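Side-chain contacts in 27kDa outer membrane protein (Silicibacter pomeroyi, PDB 3GYK), which probably acts as a thiol-disulfide oxidoreductase, the construct comprising its DsbA-like thioredoxin domain: residues 52-57 / 170-175; 148-153 / 166-171; 42-47 / 56-61; 6-11 / 134-139; 13-18 / 74-79. All coordinates share one frame; numbering follows the deposited sequence.

Contact 1: 52-57 / 170-175; sequences PNVRLV and RARKAA
R172 and N53 are brought together by two first torsions. In R172, CG stands anti to the carbonyl carbon (chi1 -67°) and the chain then runs extended from CG to NE, so the guanidinium is carried well away from helix 161-174. In N53, CB, pointed at the helix by the backbone, comes within 3.4 Å of R172 NH2, while CG, anti to the backbone N (chi1 -158°), takes the amide on beyond it. In the thioredoxin fold, this is where the C-terminal helix 161-174 meets the start of strand 54-60. R172 NH2 gives a weak hydrogen bond to N53 O at 3.1 Å, bent to 139° at the hydrogen, with the oxygen at the edge of the guanidinium and in its plane. The N53 amide plane is nearly parallel to that of the guanidinium, yet no bond joins the two groups: N53 ND2 and R172 NH2 are both donors and stay 4.0 Å apart. The stronger partners of the arginine are acids, since NE forms a salt bridge with D23 and NH1 one with D51. Arginine suits this place because its three nitrogens can serve two carboxylates and a backbone carbonyl at once, and those bonds probably fix the rotation of the group. N53 OD1 makes a weak bond to the backbone N of D23, which ties the asparagine to the same corner. V54, buried, adds one apolar touch: its CG2 lies obliquely to the guanidinium, 3.9 Å from R172 NH2.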
# COMPACT_ATOMS: atom_id res chain seq x y z
N PRO A 52 5.93 -12.69 11.88
CA PRO A 52 4.48 -12.81 12.00
C PRO A 52 3.88 -11.80 12.98
O PRO A 52 2.68 -11.88 13.26
CB PRO A 52 4.30 -14.24 12.53
CG PRO A 52 5.52 -14.53 13.31
CD PRO A 52 6.64 -13.77 12.60
N ASN A 53 4.69 -10.89 13.50
CA ASN A 53 4.20 -9.90 14.46
C ASN A 53 4.27 -8.48 13.89
O ASN A 53 4.33 -7.49 14.63
CB ASN A 53 4.98 -10.04 15.79
CG ASN A 53 4.21 -9.48 16.99
OD1 ASN A 53 2.98 -9.38 16.97
ND2 ASN A 53 4.94 -9.19 18.06
N VAL A 54 4.27 -8.39 12.56
CA VAL A 54 4.30 -7.09 11.85
C VAL A 54 2.93 -6.87 11.22
O VAL A 54 2.37 -7.76 10.55
CB VAL A 54 5.40 -7.07 10.75
CG1 VAL A 54 5.22 -5.87 9.80
CG2 VAL A 54 6.81 -7.01 11.39
N ARG A 55 2.36 -5.72 11.49
CA ARG A 55 1.15 -5.24 10.89
C ARG A 55 1.53 -4.30 9.75
O ARG A 55 2.36 -3.41 9.95
CB ARG A 55 0.46 -4.40 11.94
CG ARG A 55 -0.88 -3.91 11.60
CD ARG A 55 -1.43 -3.54 12.99
NE ARG A 55 -2.75 -2.99 12.84
CZ ARG A 55 -2.97 -1.71 12.59
NH1 ARG A 55 -1.96 -0.85 12.52
NH2 ARG A 55 -4.23 -1.30 12.43
N LEU A 56 0.91 -4.45 8.59
CA LEU A 56 1.30 -3.66 7.41
C LEU A 56 0.12 -2.84 6.89
O LEU A 56 -0.90 -3.41 6.49
CB LEU A 56 1.79 -4.61 6.32
CG LEU A 56 2.10 -4.00 4.96
CD1 LEU A 56 3.36 -3.18 5.10
CD2 LEU A 56 2.32 -5.13 4.00
N VAL A 57 0.27 -1.51 6.90
CA VAL A 57 -0.82 -0.58 6.55
C VAL A 57 -0.47 0.03 5.19
O VAL A 57 0.66 0.50 4.98
CB VAL A 57 -1.04 0.52 7.63
CG1 VAL A 57 -1.94 1.68 7.08
CG2 VAL A 57 -1.67 -0.08 8.90
N ARG A 170 14.32 -2.51 16.00
CA ARG A 170 14.66 -1.30 16.78
C ARG A 170 13.42 -0.72 17.46
O ARG A 170 13.48 -0.29 18.61
CB ARG A 170 15.31 -0.24 15.88
CG ARG A 170 16.78 -0.47 15.73
CD ARG A 170 17.44 0.46 14.70
NE ARG A 170 18.71 -0.15 14.28
CZ ARG A 170 19.84 -0.10 14.98
NH1 ARG A 170 19.89 0.56 16.14
NH2 ARG A 170 20.93 -0.70 14.53
N ALA A 171 12.30 -0.74 16.74
CA ALA A 171 11.03 -0.26 17.27
C ALA A 171 10.62 -1.07 18.48
O ALA A 171 10.16 -0.51 19.48
CB ALA A 171 9.93 -0.29 16.16
N ARG A 172 10.82 -2.38 18.41
CA ARG A 172 10.47 -3.24 19.54
C ARG A 172 11.37 -2.98 20.72
O ARG A 172 10.91 -2.95 21.86
CB ARG A 172 10.54 -4.72 19.15
CG ARG A 172 9.48 -5.08 18.16
CD ARG A 172 9.31 -6.58 18.03
NE ARG A 172 8.24 -6.87 17.07
CZ ARG A 172 8.41 -7.56 15.95
NH1 ARG A 172 9.59 -8.11 15.66
NH2 ARG A 172 7.37 -7.77 15.15
N LYS A 173 12.66 -2.78 20.45
CA LYS A 173 13.61 -2.48 21.53
C LYS A 173 13.23 -1.18 22.23
O LYS A 173 13.36 -1.07 23.45
CB LYS A 173 15.04 -2.41 20.99
CG LYS A 173 15.86 -3.67 21.21
CD LYS A 173 15.83 -4.59 19.99
CE LYS A 173 16.89 -5.68 20.07
NZ LYS A 173 17.03 -6.40 18.76
N ALA A 174 12.76 -0.20 21.46
CA ALA A 174 12.44 1.14 21.97
C ALA A 174 11.09 1.25 22.66
O ALA A 174 10.84 2.22 23.37
CB ALA A 174 12.53 2.16 20.84
N ALA A 175 10.22 0.25 22.47
CA ALA A 175 8.83 0.33 22.92
C ALA A 175 8.73 0.27 24.45
O ALA A 175 7.80 0.83 25.05
CB ALA A 175 7.99 -0.78 22.27
OXT ALA A 175 9.56 -0.37 25.13

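Contact 2: 148-153 / 166-171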
# COMPACT_ATOMS: atom_id res chain seq x y z
N PHE A 148 8.17 4.78 3.71
CA PHE A 148 7.69 3.92 4.79
C PHE A 148 7.65 4.65 6.13
O PHE A 148 8.43 5.56 6.40
CB PHE A 148 8.60 2.68 4.95
CG PHE A 148 8.62 1.77 3.75
CD1 PHE A 148 7.72 0.72 3.65
CD2 PHE A 148 9.57 1.95 2.75
CE1 PHE A 148 7.75 -0.16 2.53
CE2 PHE A 148 9.60 1.10 1.63
CZ PHE A 148 8.68 0.03 1.52
N VAL A 149 6.75 4.19 6.99
CA VAL A 149 6.77 4.54 8.41
C VAL A 149 6.93 3.21 9.12
O VAL A 149 6.27 2.23 8.75
CB VAL A 149 5.41 5.16 8.88
CG1 VAL A 149 5.44 5.48 10.38
CG2 VAL A 149 5.06 6.42 8.07
N VAL A 150 7.82 3.15 10.11
CA VAL A 150 7.96 1.95 10.93
C VAL A 150 7.81 2.42 12.37
O VAL A 150 8.77 2.94 12.96
CB VAL A 150 9.33 1.24 10.75
CG1 VAL A 150 9.38 -0.07 11.63
CG2 VAL A 150 9.59 0.93 9.25
N GLU A 151 6.59 2.26 12.91
CA GLU A 151 6.23 2.79 14.25
C GLU A 151 6.56 4.29 14.28
O GLU A 151 6.01 5.04 13.50
CB GLU A 151 6.90 2.05 15.41
CG GLU A 151 6.23 0.79 15.88
CD GLU A 151 4.76 0.94 16.25
OE1 GLU A 151 4.45 1.55 17.29
OE2 GLU A 151 3.93 0.38 15.55
N ASP A 152 7.48 4.70 15.15
CA ASP A 152 7.78 6.13 15.29
C ASP A 152 8.78 6.65 14.26
O ASP A 152 9.01 7.86 14.20
CB ASP A 152 8.29 6.44 16.68
CG ASP A 152 7.23 6.29 17.74
OD1 ASP A 152 6.04 6.50 17.46
OD2 ASP A 152 7.60 6.01 18.88
N ALA A 153 9.38 5.75 13.50
CA ALA A 153 10.46 6.11 12.56
C ALA A 153 9.91 6.38 11.16
O ALA A 153 9.00 5.69 10.69
CB ALA A 153 11.51 5.02 12.51
N ASP A 166 15.49 -4.60 10.50
CA ASP A 166 16.25 -3.85 11.49
C ASP A 166 15.39 -2.74 12.10
O ASP A 166 15.43 -2.52 13.32
CB ASP A 166 17.52 -3.25 10.89
CG ASP A 166 18.31 -2.44 11.90
OD1 ASP A 166 18.68 -3.00 12.94
OD2 ASP A 166 18.54 -1.24 11.65
N ALA A 167 14.61 -2.05 11.27
CA ALA A 167 13.75 -0.96 11.74
C ALA A 167 12.67 -1.50 12.68
O ALA A 167 12.37 -0.91 13.73
CB ALA A 167 13.13 -0.19 10.56
N VAL A 168 12.12 -2.66 12.30
CA VAL A 168 11.12 -3.32 13.13
C VAL A 168 11.74 -3.71 14.47
O VAL A 168 11.17 -3.46 15.55
CB VAL A 168 10.53 -4.56 12.41
CG1 VAL A 168 9.78 -5.48 13.40
CG2 VAL A 168 9.61 -4.10 11.29
N ASP A 169 12.92 -4.36 14.42
CA ASP A 169 13.57 -4.80 15.67
C ASP A 169 13.87 -3.62 16.59
O ASP A 169 13.72 -3.70 17.81
CB ASP A 169 14.87 -5.58 15.38
CG ASP A 169 14.61 -6.92 14.65
OD1 ASP A 169 13.46 -7.42 14.62
OD2 ASP A 169 15.59 -7.47 14.11
N ARG A 170 14.32 -2.51 16.00
CA ARG A 170 14.66 -1.30 16.78
C ARG A 170 13.42 -0.72 17.46
O ARG A 170 13.48 -0.29 18.61
CB ARG A 170 15.31 -0.24 15.88
CG ARG A 170 16.78 -0.47 15.73
CD ARG A 170 17.44 0.46 14.70
NE ARG A 170 18.71 -0.15 14.28
CZ ARG A 170 19.84 -0.10 14.98
NH1 ARG A 170 19.89 0.56 16.14
NH2 ARG A 170 20.93 -0.70 14.53
N ALA A 171 12.30 -0.74 16.74
CA ALA A 171 11.03 -0.26 17.27
C ALA A 171 10.62 -1.07 18.48
O ALA A 171 10.16 -0.51 19.48
CB ALA A 171 9.93 -0.29 16.16
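V150 and A167 carry the apolar part of this contact, in which the last helix of the thioredoxin fold, 161-174, packs on the sheet strand 147-150. V150 has CG1 anti to its backbone N (chi1 -178°), and its two methyls straddle the alanine: CG1 and CG2 of V150 each lie 3.9 Å from A167 CB. CG1 also presses on the helix backbone, 3.7 Å from A167 C, and meets V168 CG2 at 4.1 Å. A beta-branched valine fills the strand position, while alanine lets the helix come this near. One turn farther along, A171 CB rests against the aliphatic part of E151, 3.9 Å from CG.

The polar interactions lie off to the side. Bending at chi2 turns the E151 carboxylate away from the helix, where OE2 accepts from the backbone N of T25 and OE1 forms a salt bridge with R5; the chain is thus apolar toward A171 and charged beyond it. E151 is the second residue of the type II' turn from V150 to A153; its positive phi of 53° is more often taken by glycine. Two backbone bonds close this hairpin, V150 N to A153 O and A153 N to V150 O, each 2.9 Å.

Contact 3: 42-47 / 56-61; sequences AEVQGL and LVYREW
V44 points from helix 35-50 toward L56 on strand 54-60, and its short branched side chain makes most of the contact. CB itself serves as the fork from which two methyls leave in different directions. CG1, anti to the backbone N (chi1 179°), is the branch that reaches the strand, touching L56 CD2 at 3.6 Å and L56 CD1 at 3.9 Å. It thus lies against both ends of the leucine fork, the two side chains meeting at a slant. L56 is modelled in two conformers, so these distances describe one of them. The same methyl passes 4.3 Å from Y58 OH, a loose approach in which the ring end rather than its root comes near. CG2, beside the backbone N, turns instead toward F148 on strand 147-150. Valine suits a helix face pressed against a sheet, since its two methyls can serve two strands without a long flexible chain. Nothing polar crosses between the segments, and the residues that touch are all buried.

The contact belongs to the right-handed beta-alpha-beta crossover of the thioredoxin fold, strand 24-30, helix 35-50 and strand 54-60. L56 also packs on V26 in the neighbouring parallel strand and on L17 in the edge strand 16-18, while Y58 touches W89 and meets the H88 ring at about 45°, both on helix 84-92, and meets F30 edge-to-face.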
# COMPACT_ATOMS: atom_id res chain seq x y z
N ALA A 42 8.83 -7.56 -3.13
CA ALA A 42 9.42 -8.77 -2.59
C ALA A 42 10.05 -8.60 -1.20
O ALA A 42 10.08 -9.56 -0.42
CB ALA A 42 10.43 -9.38 -3.58
N GLU A 43 10.55 -7.39 -0.91
CA GLU A 43 11.16 -7.05 0.39
C GLU A 43 10.09 -7.01 1.48
O GLU A 43 10.29 -7.60 2.56
CB GLU A 43 11.87 -5.69 0.32
CG GLU A 43 12.88 -5.62 -0.84
CD GLU A 43 13.88 -6.77 -0.86
OE1 GLU A 43 14.41 -7.16 0.21
OE2 GLU A 43 14.14 -7.32 -1.95
N VAL A 44 8.98 -6.37 1.17
CA VAL A 44 7.84 -6.27 2.11
C VAL A 44 7.20 -7.65 2.30
O VAL A 44 6.96 -8.09 3.45
CB VAL A 44 6.80 -5.23 1.67
CG1 VAL A 44 5.61 -5.17 2.64
CG2 VAL A 44 7.43 -3.83 1.56
N GLN A 45 6.97 -8.40 1.20
CA GLN A 45 6.46 -9.78 1.35
C GLN A 45 7.40 -10.63 2.19
O GLN A 45 6.96 -11.44 3.03
CB GLN A 45 6.29 -10.47 -0.01
CG GLN A 45 5.15 -9.96 -0.86
CD GLN A 45 5.02 -10.72 -2.20
OE1 GLN A 45 6.01 -11.22 -2.73
NE2 GLN A 45 3.81 -10.79 -2.75
N GLY A 46 8.70 -10.46 1.98
CA GLY A 46 9.71 -11.18 2.74
C GLY A 46 9.63 -10.86 4.23
O GLY A 46 9.65 -11.76 5.07
N LEU A 47 9.55 -9.57 4.54
CA LEU A 47 9.39 -9.13 5.93
C LEU A 47 8.19 -9.81 6.61
O LEU A 47 8.36 -10.39 7.67
CB LEU A 47 9.23 -7.62 6.00
CG LEU A 47 8.93 -7.07 7.40
CD1 LEU A 47 10.18 -7.15 8.27
CD2 LEU A 47 8.46 -5.62 7.26
N LEU A 56 0.91 -4.45 8.59
CA LEU A 56 1.30 -3.66 7.41
C LEU A 56 0.12 -2.84 6.89
O LEU A 56 -0.90 -3.41 6.49
CB LEU A 56 1.79 -4.61 6.32
CG LEU A 56 2.10 -4.00 4.96
CD1 LEU A 56 3.36 -3.18 5.10
CD2 LEU A 56 2.32 -5.13 4.00
N VAL A 57 0.27 -1.51 6.90
CA VAL A 57 -0.82 -0.58 6.55
C VAL A 57 -0.47 0.03 5.19
O VAL A 57 0.66 0.50 4.98
CB VAL A 57 -1.04 0.52 7.63
CG1 VAL A 57 -1.94 1.68 7.08
CG2 VAL A 57 -1.67 -0.08 8.90
N TYR A 58 -1.43 0.04 4.27
CA TYR A 58 -1.16 0.57 2.93
C TYR A 58 -1.79 1.93 2.67
O TYR A 58 -3.00 2.13 2.94
CB TYR A 58 -1.67 -0.43 1.89
CG TYR A 58 -0.72 -1.56 1.58
CD1 TYR A 58 0.56 -1.63 2.14
CD2 TYR A 58 -1.07 -2.52 0.66
CE1 TYR A 58 1.46 -2.65 1.79
CE2 TYR A 58 -0.20 -3.55 0.32
CZ TYR A 58 1.06 -3.60 0.87
OH TYR A 58 1.91 -4.63 0.52
N ARG A 59 -0.98 2.85 2.13
CA ARG A 59 -1.48 4.11 1.62
C ARG A 59 -1.26 4.12 0.10
O ARG A 59 -0.11 4.19 -0.40
CB ARG A 59 -0.71 5.32 2.22
CG ARG A 59 -0.84 5.53 3.76
CD ARG A 59 -2.29 5.51 4.30
NE ARG A 59 -3.26 6.28 3.51
CZ ARG A 59 -4.47 6.58 3.96
NH1 ARG A 59 -4.82 6.23 5.22
NH2 ARG A 59 -5.36 7.19 3.16
N GLU A 60 -2.36 4.03 -0.63
CA GLU A 60 -2.31 4.17 -2.08
C GLU A 60 -2.07 5.64 -2.35
O GLU A 60 -2.89 6.49 -1.98
CB GLU A 60 -3.65 3.73 -2.68
CG GLU A 60 -3.97 2.27 -2.43
CD GLU A 60 -3.49 1.37 -3.60
OE1 GLU A 60 -3.00 1.92 -4.61
OE2 GLU A 60 -3.63 0.13 -3.49
N TRP A 61 -0.93 5.94 -2.99
CA TRP A 61 -0.54 7.32 -3.26
C TRP A 61 -0.16 7.44 -4.74
O TRP A 61 1.03 7.47 -5.10
CB TRP A 61 0.61 7.74 -2.34
CG TRP A 61 0.93 9.20 -2.41
CD1 TRP A 61 0.07 10.23 -2.74
CD2 TRP A 61 2.21 9.81 -2.16
NE1 TRP A 61 0.74 11.43 -2.72
CE2 TRP A 61 2.04 11.21 -2.36
CE3 TRP A 61 3.47 9.32 -1.77
CZ2 TRP A 61 3.10 12.12 -2.22
CZ3 TRP A 61 4.53 10.24 -1.64
CH2 TRP A 61 4.33 11.61 -1.85

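Contact 4: 6-11 / 134-139; sequences DSLFND and MALAQK. With EDO (1,2-ethanediol), chain H.
L136 meets S7 and L8 through apolar contacts, by which the N-terminal helix 3-9 is laid against helix 124-140, the helix that leads into strand 147-150 of the thioredoxin-like sheet. One methyl does most of the work: L136 CD2 is 4.1 Å from S7 CB and also 4.1 Å from L8 CD2. The other methyl, L136 CD1, rests 4.1 Å from the backbone oxygen S7 O. The two leucines run antiparallel alongside one another and meet through their CD2 methyls. Both have CG anti to the carbonyl carbon, in L136 with chi1 -73°, and a long chain suits each, since the backbones stay well apart: the nearest CA atoms, those of L8 and L136, are 7.9 Å from each other. L136 also packs on F29 and R59 of the sheet.

Polar interactions sit on the helix 3-9 side. In the conformer described, S7 OG bonds A3 O, while CB faces the leucine; a small residue is apt here. A 1,2-ethanediol, probably from the crystallisation liquor, donates from O2 to D6 O at 3.1 Å.

The contact thus rests on apolar packing alone, with no hydrogen bond between the segments, and the serine hydroxyl nearby is paired within its own helix.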
# COMPACT_ATOMS: atom_id res chain seq x y z
N ASP A 6 -3.10 7.67 15.43
CA ASP A 6 -4.42 7.25 14.99
C ASP A 6 -4.61 7.39 13.50
O ASP A 6 -5.13 6.47 12.86
CB ASP A 6 -5.53 8.02 15.71
CG ASP A 6 -5.86 7.44 17.06
OD1 ASP A 6 -5.48 6.28 17.34
OD2 ASP A 6 -6.49 8.16 17.85
N SER A 7 -4.18 8.51 12.92
CA SER A 7 -4.31 8.71 11.47
C SER A 7 -3.46 7.73 10.68
O SER A 7 -3.86 7.30 9.60
CB SER A 7 -3.92 10.13 11.06
OG SER A 7 -4.60 11.07 11.86
N LEU A 8 -2.29 7.39 11.22
CA LEU A 8 -1.37 6.53 10.48
C LEU A 8 -1.72 5.06 10.63
O LEU A 8 -1.66 4.29 9.67
CB LEU A 8 0.08 6.75 10.89
CG LEU A 8 0.70 8.02 10.30
CD1 LEU A 8 2.02 8.28 10.97
CD2 LEU A 8 0.87 7.85 8.78
N PHE A 9 -2.05 4.67 11.85
CA PHE A 9 -2.12 3.24 12.13
C PHE A 9 -3.53 2.73 12.32
O PHE A 9 -3.74 1.50 12.23
CB PHE A 9 -1.29 2.91 13.38
CG PHE A 9 0.18 3.32 13.30
CD1 PHE A 9 0.89 3.29 12.11
CD2 PHE A 9 0.86 3.68 14.47
CE1 PHE A 9 2.24 3.66 12.06
CE2 PHE A 9 2.22 4.04 14.43
CZ PHE A 9 2.90 4.04 13.22
N ASN A 10 -4.49 3.62 12.58
CA ASN A 10 -5.86 3.15 12.88
C ASN A 10 -6.97 3.69 11.96
O ASN A 10 -8.12 3.85 12.37
CB ASN A 10 -6.18 3.44 14.33
CG ASN A 10 -5.26 2.70 15.28
OD1 ASN A 10 -4.72 3.29 16.21
ND2 ASN A 10 -5.10 1.39 15.08
N ASP A 11 -6.61 3.96 10.72
CA ASP A 11 -7.59 4.44 9.74
C ASP A 11 -8.35 3.25 9.12
O ASP A 11 -7.74 2.40 8.45
CB ASP A 11 -6.80 5.21 8.65
CG ASP A 11 -7.69 5.80 7.58
OD1 ASP A 11 -8.88 5.42 7.53
OD2 ASP A 11 -7.18 6.62 6.77
N MSE A 134 -2.37 11.65 0.10
CA MSE A 134 -1.65 12.90 -0.28
C MSE A 134 -1.38 13.77 0.96
O MSE A 134 -0.29 14.32 1.10
CB MSE A 134 -2.42 13.71 -1.33
CG MSE A 134 -2.68 12.83 -2.54
SE MSE A 134 -3.90 13.56 -3.86
CE MSE A 134 -3.29 12.28 -5.25
N ALA A 135 -2.38 13.92 1.83
CA ALA A 135 -2.24 14.76 3.00
C ALA A 135 -1.20 14.17 3.96
O ALA A 135 -0.35 14.90 4.47
CB ALA A 135 -3.59 14.99 3.71
N LEU A 136 -1.27 12.86 4.18
CA LEU A 136 -0.31 12.23 5.12
C LEU A 136 1.11 12.34 4.56
O LEU A 136 2.06 12.62 5.31
CB LEU A 136 -0.66 10.76 5.38
CG LEU A 136 -1.91 10.56 6.27
CD1 LEU A 136 -2.33 9.11 6.20
CD2 LEU A 136 -1.65 10.97 7.74
N ALA A 137 1.25 12.12 3.25
CA ALA A 137 2.58 12.22 2.62
C ALA A 137 3.15 13.62 2.85
O ALA A 137 4.33 13.75 3.22
CB ALA A 137 2.53 11.88 1.12
N GLN A 138 2.32 14.66 2.70
CA GLN A 138 2.82 16.02 2.88
C GLN A 138 3.23 16.23 4.33
O GLN A 138 4.28 16.83 4.60
CB GLN A 138 1.83 17.09 2.42
CG GLN A 138 2.31 18.53 2.70
CD GLN A 138 1.70 19.58 1.80
OE1 GLN A 138 1.48 19.34 0.62
NE2 GLN A 138 1.44 20.76 2.35
N LYS A 139 2.43 15.70 5.26
CA LYS A 139 2.68 15.91 6.70
C LYS A 139 4.03 15.29 7.08
O LYS A 139 4.80 15.89 7.87
CB LYS A 139 1.55 15.24 7.49
CG LYS A 139 1.67 15.38 9.04
CD LYS A 139 1.33 16.79 9.49
CE LYS A 139 1.39 16.93 11.01
NZ LYS A 139 1.75 18.33 11.41
C1 EDO H . -9.96 7.45 12.21
O1 EDO H . -10.88 8.55 12.30
C2 EDO H . -8.54 7.97 12.40
O2 EDO H . -7.67 7.38 11.43

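Contact 5: 13-18 / 74-79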
# COMPACT_ATOMS: atom_id res chain seq x y z
N ASN A 13 -10.14 3.06 6.61
CA ASN A 13 -10.17 3.14 5.15
C ASN A 13 -8.79 2.82 4.54
O ASN A 13 -8.58 2.97 3.34
CB ASN A 13 -10.72 4.52 4.70
CG ASN A 13 -11.19 4.55 3.22
OD1 ASN A 13 -11.57 3.50 2.62
ND2 ASN A 13 -11.24 5.77 2.64
N ALA A 14 -7.85 2.37 5.38
CA ALA A 14 -6.53 1.97 4.87
C ALA A 14 -6.37 0.46 5.02
O ALA A 14 -6.53 -0.06 6.13
CB ALA A 14 -5.41 2.71 5.66
N PRO A 15 -6.05 -0.24 3.91
CA PRO A 15 -5.92 -1.70 4.06
C PRO A 15 -4.88 -2.13 5.09
O PRO A 15 -3.83 -1.50 5.23
CB PRO A 15 -5.49 -2.16 2.67
CG PRO A 15 -6.02 -1.09 1.74
CD PRO A 15 -5.91 0.20 2.51
N VAL A 16 -5.19 -3.22 5.78
CA VAL A 16 -4.29 -3.81 6.75
C VAL A 16 -3.91 -5.22 6.27
O VAL A 16 -4.79 -6.05 6.02
CB VAL A 16 -4.95 -3.90 8.14
CG1 VAL A 16 -4.07 -4.71 9.12
CG2 VAL A 16 -5.22 -2.48 8.69
N LEU A 17 -2.61 -5.47 6.15
CA LEU A 17 -2.08 -6.79 5.83
C LEU A 17 -1.20 -7.26 6.97
O LEU A 17 -1.04 -6.56 7.95
CB LEU A 17 -1.27 -6.74 4.52
CG LEU A 17 -2.10 -6.60 3.24
CD1 LEU A 17 -2.66 -5.20 3.09
CD2 LEU A 17 -1.18 -6.91 2.05
N GLY A 18 -0.65 -8.48 6.86
CA GLY A 18 0.22 -9.00 7.92
C GLY A 18 -0.65 -9.34 9.11
O GLY A 18 -1.81 -9.77 8.95
N ALA A 74 -8.74 1.21 -8.74
CA ALA A 74 -9.15 -0.18 -9.00
C ALA A 74 -8.81 -1.06 -7.79
O ALA A 74 -9.63 -1.87 -7.35
CB ALA A 74 -8.45 -0.70 -10.21
N ALA A 75 -7.60 -0.88 -7.27
CA ALA A 75 -7.17 -1.67 -6.12
C ALA A 75 -8.09 -1.40 -4.93
O ALA A 75 -8.58 -2.35 -4.31
CB ALA A 75 -5.68 -1.36 -5.77
N LEU A 76 -8.34 -0.13 -4.61
CA LEU A 76 -9.22 0.18 -3.48
C LEU A 76 -10.62 -0.37 -3.72
O LEU A 76 -11.23 -0.88 -2.78
CB LEU A 76 -9.27 1.69 -3.22
CG LEU A 76 -7.95 2.27 -2.69
CD1 LEU A 76 -7.90 3.81 -2.84
CD2 LEU A 76 -7.69 1.81 -1.23
N ALA A 77 -11.12 -0.27 -4.96
CA ALA A 77 -12.42 -0.86 -5.29
C ALA A 77 -12.47 -2.38 -5.07
O ALA A 77 -13.54 -2.93 -4.74
CB ALA A 77 -12.87 -0.52 -6.75
N ALA A 78 -11.34 -3.06 -5.25
CA ALA A 78 -11.29 -4.52 -5.08
C ALA A 78 -11.60 -4.96 -3.64
O ALA A 78 -11.93 -6.13 -3.40
CB ALA A 78 -9.95 -5.09 -5.54
N ARG A 79 -11.51 -4.03 -2.69
CA ARG A 79 -11.91 -4.36 -1.31
C ARG A 79 -13.37 -4.83 -1.26
O ARG A 79 -13.73 -5.70 -0.44
CB ARG A 79 -11.71 -3.17 -0.38
CG ARG A 79 -10.24 -2.79 -0.19
CD ARG A 79 -10.08 -1.50 0.61
NE ARG A 79 -10.76 -0.34 0.02
CZ ARG A 79 -10.83 0.84 0.63
NH1 ARG A 79 -10.25 1.00 1.81
NH2 ARG A 79 -11.51 1.84 0.07
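R79 grips the side-chain oxygen of N13 with both terminal nitrogens, and the guanidinium meets the loop ahead of strand 16-18 edge-on. The contact joins this loop, before the edge strand of the thioredoxin-like sheet, to helix 66-77 in the helical region inserted between the strands, as in DsbA relatives. N13 OD1 accepts from R79 NH1 at 2.9 Å and from R79 NH2 at 3.0 Å, both from the same face of the amide. The NH1 donor lies well above the carbonyl plane (40° out), while that of NH2 is tilted 21° from it. R79 NH1 adds a weak bond to N13 O, 3.0 Å and bent to 127°; that carbonyl is also reached by H129 ND1. The remaining polar atoms of N13 are served too: ND2 donates to E125 O and the backbone N to D11 OD1. An asparagine fits because its amide offers acceptor and donor at once.

The bend of R79 at chi3 folds the chain back on its own turn, where NE donates to L76 O at 2.9 Å; the same carbonyl takes the backbone N of R79 at 3.2 Å. Every nitrogen of the guanidinium therefore has an acceptor. L76 CD2 covers one guanidinium face, 3.8 Å above its middle, while P15 CG packs on the aliphatic part of R79, 4.2 Å from CD. With a methionine here, N13 OD1 would probably be left without its two donors and the loop less firmly tied to segment 74-79. Since all acceptors are neutral oxygens, the contact implies hydrogen bonding by a cation to dipoles rather than a salt bridge.

Strand 54-60 is used by contacts 1 and 3, the first at its beginning and the second further along, their centres 14 Å apart, while contact 5 reaches it through the neighbouring edge strand, where L17 N bonds L56 O at 2.7 Å. Contacts 1 and 2 share R170 and A171, sit 6 Å apart between centres, and touch through V54 CG2 and V168 CG1. Contact 4 joins contact 3 by a salt bridge, 2.8 Å between R59 NH1 and D11 OD2. Contacts 2 and 5 flank the chain's centre on opposite sides, their nearest atoms about 11 Å apart. Helix 35-50, used by contact 3, starts at a thioredoxin-type CxxC sequence, probably the redox site.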